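Local coordinates for protein probable amidase (Thermus thermophilus, PDB 2DC0) that is a probable amidase, a member of the amidase family whose chain is built round a large mixed beta-sheet flanked by helices and pairs in a two-chain assembly, at residues G280-E283 / V284-L288; L322-K325 / D326-A330. One frame throughout, in Å; residues are numbered along the deposited sequence.

Contact 1 of 2, residues G280-E283 / V284-L288; sequences GVYE and VYTRL
Glu283 and Val284 carry much of this contact within the first turns of helix 281-296, Val284 touching through CG2 and Glu283 through its carbonyl oxygen. The valine branch CG2, set anti to its own carbonyl carbon, lies 3.3 Å from Gly280 O, the same oxygen that takes the hydrogen bond from Val284 N. Gly280 is the N-cap residue, and its positive phi of 76° is a value that glycine adopts easily. The extended chain of Glu283 leads off the helix. Glu283 O accepts a nearly straight bond from Arg287 N at 3.0 Å and lies 3.2 Å from Arg287 CG. The acidic and basic ends do not pair: Glu283 OE1 stays 4.5 Å from Arg287 NH2, well out of the guanidinium plane.

On another side of the helix, Thr286 turns OG1 back along the chain (chi1 -60°), where it donates to Tyr282 O at 2.8 Å from above the carbonyl plane. Thr286 N donates to Tyr282 O at 3.0 Å. Thr286 OG1 also sits 4.0 Å above the plane of the Tyr282 ring, over its centre. Tyr282 O is thus held by two donors of Thr286. The hydroxyl gives its proton to that oxygen and is also bonded to Arg378 NH1 of helix 377-382, while the Glu283-Arg287 pair probably adds no more than a diffuse attraction between charges.

Contact 2 of 2, residues L322-K325 / D326-A330; sequences LTEK and DYRDA
Lys325 and Arg328 pack closely at the start of helix 324-345: Lys325 CD passes beside Arg328 NH2 at 3.1 Å, the two side chains crossing at about a right angle. Lys325 CA lies over one face of the guanidinium, offset toward the rim, and bends at chi2 and chi4 carry NZ round to Asp329, where Lys325 NZ meets the syn lone pair of Asp329 OD2 at 2.7 Å. Glu324 takes the guanidinium edge instead. Arg328 grips it side-on, NE to OE1 and NH2 to OE2, both at 2.9 Å, with the carboxylate and guanidinium planes 28° apart. Thr323 and Asp326 form a capping box, the N-terminal helix motif: Asp326 OD2 accepts from Thr323 N at 2.9 Å on its anti side and from Thr323 OG1 at 3.2 Å from above the carboxylate plane. Thr323 OG1 in turn takes a weak capping bond from Lys325 N. The second subunit meets Glu324, Tyr327, Arg328 and Asp329, its Tyr291 bonding Glu324 OE1 and its Arg201 pairing with Asp329. Packing is looser at Leu322, whose CD2 comes no nearer than 3.8 Å to Asp326 OD2; Thr323 and Lys325 are exposed, though bonded.

Overall arrangement
Both contacts lie in opening turns of helices, contact 1 in helix 281-296 and contact 2 in helix 324-345, and the two helices pack against each other, the contact centres being about 11 Å apart. Leu288 meets Ala330 and Tyr327 across this interface, and Val284 reaches Ala330. Both share the backbone bonds of a helix. Contact 1 is partly buried, its other sides met by helices 377-382 and 386-390, and adds a hydroxyl and apolar packing. Contact 2 is a surface contact, about 27 Å from the chain centre against 20 Å, and adds salt bridges and a capping box. Only contact 2 is touched by the second subunit.

Contact 1 of 2, residues G280-E283 / V284-L288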
loop_
_atom_site.group_PDB
_atom_site.type_symbol
_atom_site.label_atom_id
_atom_site.label_comp_id
_atom_site.label_asym_id
_atom_site.label_seq_id
_atom_site.Cartn_x
_atom_site.Cartn_y
_atom_site.Cartn_z
ATOM N N GLY A 280 15.339 0.758 -7.929
ATOM C CA GLY A 280 14.938 2.146 -8.073
ATOM C C GLY A 280 14.182 2.728 -6.889
ATOM O O GLY A 280 13.709 3.860 -6.957
ATOM N N VAL A 281 14.085 1.979 -5.795
ATOM C CA VAL A 281 13.340 2.446 -4.631
ATOM C C VAL A 281 13.905 3.730 -4.030
ATOM O O VAL A 281 13.160 4.562 -3.515
ATOM C CB VAL A 281 13.265 1.351 -3.530
ATOM C CG1 VAL A 281 14.640 1.131 -2.891
ATOM C CG2 VAL A 281 12.238 1.749 -2.477
ATOM N N TYR A 282 15.221 3.883 -4.088
ATOM C CA TYR A 282 15.863 5.079 -3.565
ATOM C C TYR A 282 15.328 6.332 -4.277
ATOM O O TYR A 282 14.897 7.290 -3.626
ATOM C CB TYR A 282 17.375 4.975 -3.760
ATOM C CG TYR A 282 18.121 6.197 -3.309
ATOM C CD1 TYR A 282 18.270 6.483 -1.955
ATOM C CD2 TYR A 282 18.679 7.073 -4.239
ATOM C CE1 TYR A 282 18.961 7.608 -1.538
ATOM C CE2 TYR A 282 19.371 8.203 -3.834
ATOM C CZ TYR A 282 19.511 8.462 -2.481
ATOM O OH TYR A 282 20.222 9.567 -2.070
ATOM N N GLU A 283 15.353 6.314 -5.609
ATOM C CA GLU A 283 14.872 7.437 -6.422
ATOM C C GLU A 283 13.379 7.702 -6.203
ATOM O O GLU A 283 12.968 8.852 -6.076
ATOM C CB GLU A 283 15.086 7.168 -7.917
ATOM C CG GLU A 283 16.490 6.801 -8.355
ATOM C CD GLU A 283 16.522 6.314 -9.812
ATOM O OE1 GLU A 283 16.233 7.127 -10.726
ATOM O OE2 GLU A 283 16.819 5.115 -10.041
ATOM N N VAL A 284 12.577 6.636 -6.175
ATOM C CA VAL A 284 11.136 6.762 -5.974
ATOM C C VAL A 284 10.849 7.494 -4.667
ATOM O O VAL A 284 10.092 8.467 -4.636
ATOM C CB VAL A 284 10.435 5.371 -5.927
ATOM C CG1 VAL A 284 8.966 5.532 -5.549
ATOM C CG2 VAL A 284 10.543 4.682 -7.283
ATOM N N TYR A 285 11.466 7.016 -3.592
ATOM C CA TYR A 285 11.301 7.608 -2.270
ATOM C C TYR A 285 11.702 9.082 -2.282
ATOM O O TYR A 285 10.958 9.960 -1.832
ATOM C CB TYR A 285 12.170 6.861 -1.245
ATOM C CG TYR A 285 12.280 7.582 0.078
ATOM C CD1 TYR A 285 11.291 7.453 1.054
ATOM C CD2 TYR A 285 13.326 8.478 0.315
ATOM C CE1 TYR A 285 11.341 8.208 2.226
ATOM C CE2 TYR A 285 13.379 9.235 1.482
ATOM C CZ TYR A 285 12.382 9.101 2.427
ATOM O OH TYR A 285 12.392 9.896 3.548
ATOM N N THR A 286 12.895 9.341 -2.794
ATOM C CA THR A 286 13.420 10.697 -2.849
ATOM C C THR A 286 12.492 11.687 -3.552
ATOM O O THR A 286 12.176 12.744 -3.005
ATOM C CB THR A 286 14.790 10.707 -3.526
ATOM O OG1 THR A 286 15.686 9.889 -2.768
ATOM C CG2 THR A 286 15.350 12.129 -3.600
ATOM N N ARG A 287 12.045 11.343 -4.755
ATOM C CA ARG A 287 11.163 12.236 -5.497
ATOM C C ARG A 287 9.822 12.433 -4.806
ATOM O O ARG A 287 9.330 13.555 -4.700
ATOM C CB ARG A 287 10.941 11.707 -6.917
ATOM C CG ARG A 287 12.233 11.519 -7.684
ATOM C CD ARG A 287 11.996 11.273 -9.165
ATOM N NE ARG A 287 13.266 11.128 -9.877
ATOM C CZ ARG A 287 13.418 11.304 -11.187
ATOM N NH1 ARG A 287 12.376 11.636 -11.939
ATOM N NH2 ARG A 287 14.611 11.153 -11.745
ATOM N N LEU A 288 9.234 11.345 -4.323
ATOM C CA LEU A 288 7.945 11.429 -3.663
ATOM C C LEU A 288 7.992 12.322 -2.424
ATOM O O LEU A 288 7.164 13.215 -2.269
ATOM C CB LEU A 288 7.460 10.020 -3.295
ATOM C CG LEU A 288 5.969 9.908 -2.963
ATOM C CD1 LEU A 288 5.490 8.465 -3.098
ATOM C CD2 LEU A 288 5.743 10.429 -1.556
#

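Contact 2 of 2, residues L322-K325 / D326-A330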
loop_
_atom_site.group_PDB
_atom_site.type_symbol
_atom_site.label_atom_id
_atom_site.label_comp_id
_atom_site.label_asym_id
_atom_site.label_seq_id
_atom_site.Cartn_x
_atom_site.Cartn_y
_atom_site.Cartn_z
ATOM N N LEU A 322 10.574 19.214 -9.277
ATOM C CA LEU A 322 9.791 18.047 -9.673
ATOM C C LEU A 322 8.371 18.553 -9.890
ATOM O O LEU A 322 7.856 19.324 -9.082
ATOM C CB LEU A 322 9.799 16.984 -8.564
ATOM C CG LEU A 322 11.160 16.346 -8.255
ATOM C CD1 LEU A 322 11.057 15.441 -7.031
ATOM C CD2 LEU A 322 11.621 15.554 -9.475
ATOM N N THR A 323 7.745 18.118 -10.976
ATOM C CA THR A 323 6.384 18.537 -11.299
ATOM C C THR A 323 5.358 17.539 -10.783
ATOM O O THR A 323 5.719 16.487 -10.266
ATOM C CB THR A 323 6.202 18.639 -12.810
ATOM O OG1 THR A 323 6.376 17.337 -13.383
ATOM C CG2 THR A 323 7.233 19.589 -13.400
ATOM N N GLU A 324 4.078 17.868 -10.937
ATOM C CA GLU A 324 3.024 16.976 -10.492
ATOM C C GLU A 324 3.067 15.673 -11.293
ATOM O O GLU A 324 2.592 14.633 -10.828
ATOM C CB GLU A 324 1.653 17.669 -10.591
ATOM C CG GLU A 324 1.196 18.088 -11.986
ATOM C CD GLU A 324 0.698 16.913 -12.802
ATOM O OE1 GLU A 324 -0.152 16.152 -12.287
ATOM O OE2 GLU A 324 1.150 16.755 -13.954
ATOM N N LYS A 325 3.648 15.724 -12.491
ATOM C CA LYS A 325 3.784 14.520 -13.315
ATOM C C LYS A 325 4.808 13.597 -12.651
ATOM O O LYS A 325 4.599 12.386 -12.565
ATOM C CB LYS A 325 4.253 14.876 -14.735
ATOM C CG LYS A 325 4.617 13.668 -15.614
ATOM C CD LYS A 325 3.420 12.753 -15.852
ATOM C CE LYS A 325 3.721 11.658 -16.881
ATOM N NZ LYS A 325 4.764 10.686 -16.430
ATOM N N ASP A 326 5.914 14.168 -12.180
ATOM C CA ASP A 326 6.942 13.371 -11.514
ATOM C C ASP A 326 6.337 12.729 -10.268
ATOM O O ASP A 326 6.646 11.590 -9.932
ATOM C CB ASP A 326 8.139 14.241 -11.106
ATOM C CG ASP A 326 8.902 14.783 -12.297
ATOM O OD1 ASP A 326 9.287 13.981 -13.176
ATOM O OD2 ASP A 326 9.128 16.012 -12.356
ATOM N N TYR A 327 5.473 13.473 -9.589
ATOM C CA TYR A 327 4.827 12.983 -8.385
ATOM C C TYR A 327 3.886 11.826 -8.723
ATOM O O TYR A 327 3.888 10.804 -8.039
ATOM C CB TYR A 327 4.075 14.128 -7.700
ATOM C CG TYR A 327 3.394 13.748 -6.407
ATOM C CD1 TYR A 327 4.112 13.190 -5.348
ATOM C CD2 TYR A 327 2.028 13.956 -6.239
ATOM C CE1 TYR A 327 3.478 12.845 -4.149
ATOM C CE2 TYR A 327 1.392 13.618 -5.053
ATOM C CZ TYR A 327 2.118 13.065 -4.013
ATOM O OH TYR A 327 1.473 12.733 -2.841
ATOM N N ARG A 328 3.093 11.972 -9.781
ATOM C CA ARG A 328 2.183 10.899 -10.182
ATOM C C ARG A 328 2.966 9.622 -10.479
ATOM O O ARG A 328 2.532 8.524 -10.118
ATOM C CB ARG A 328 1.369 11.306 -11.416
ATOM C CG ARG A 328 0.206 12.245 -11.106
ATOM C CD ARG A 328 -0.685 12.449 -12.324
ATOM N NE ARG A 328 -0.153 13.449 -13.247
ATOM C CZ ARG A 328 0.313 13.188 -14.464
ATOM N NH1 ARG A 328 0.326 11.945 -14.931
ATOM N NH2 ARG A 328 0.750 14.177 -15.227
ATOM N N ASP A 329 4.119 9.769 -11.136
ATOM C CA ASP A 329 4.968 8.623 -11.467
ATOM C C ASP A 329 5.512 7.990 -10.189
ATOM O O ASP A 329 5.535 6.761 -10.045
ATOM C CB ASP A 329 6.147 9.047 -12.355
ATOM C CG ASP A 329 5.719 9.414 -13.768
ATOM O OD1 ASP A 329 4.611 9.018 -14.179
ATOM O OD2 ASP A 329 6.502 10.088 -14.471
ATOM N N ALA A 330 5.959 8.837 -9.263
ATOM C CA ALA A 330 6.491 8.355 -7.994
ATOM C C ALA A 330 5.402 7.589 -7.249
ATOM O O ALA A 330 5.658 6.527 -6.686
ATOM C CB ALA A 330 6.983 9.535 -7.149
#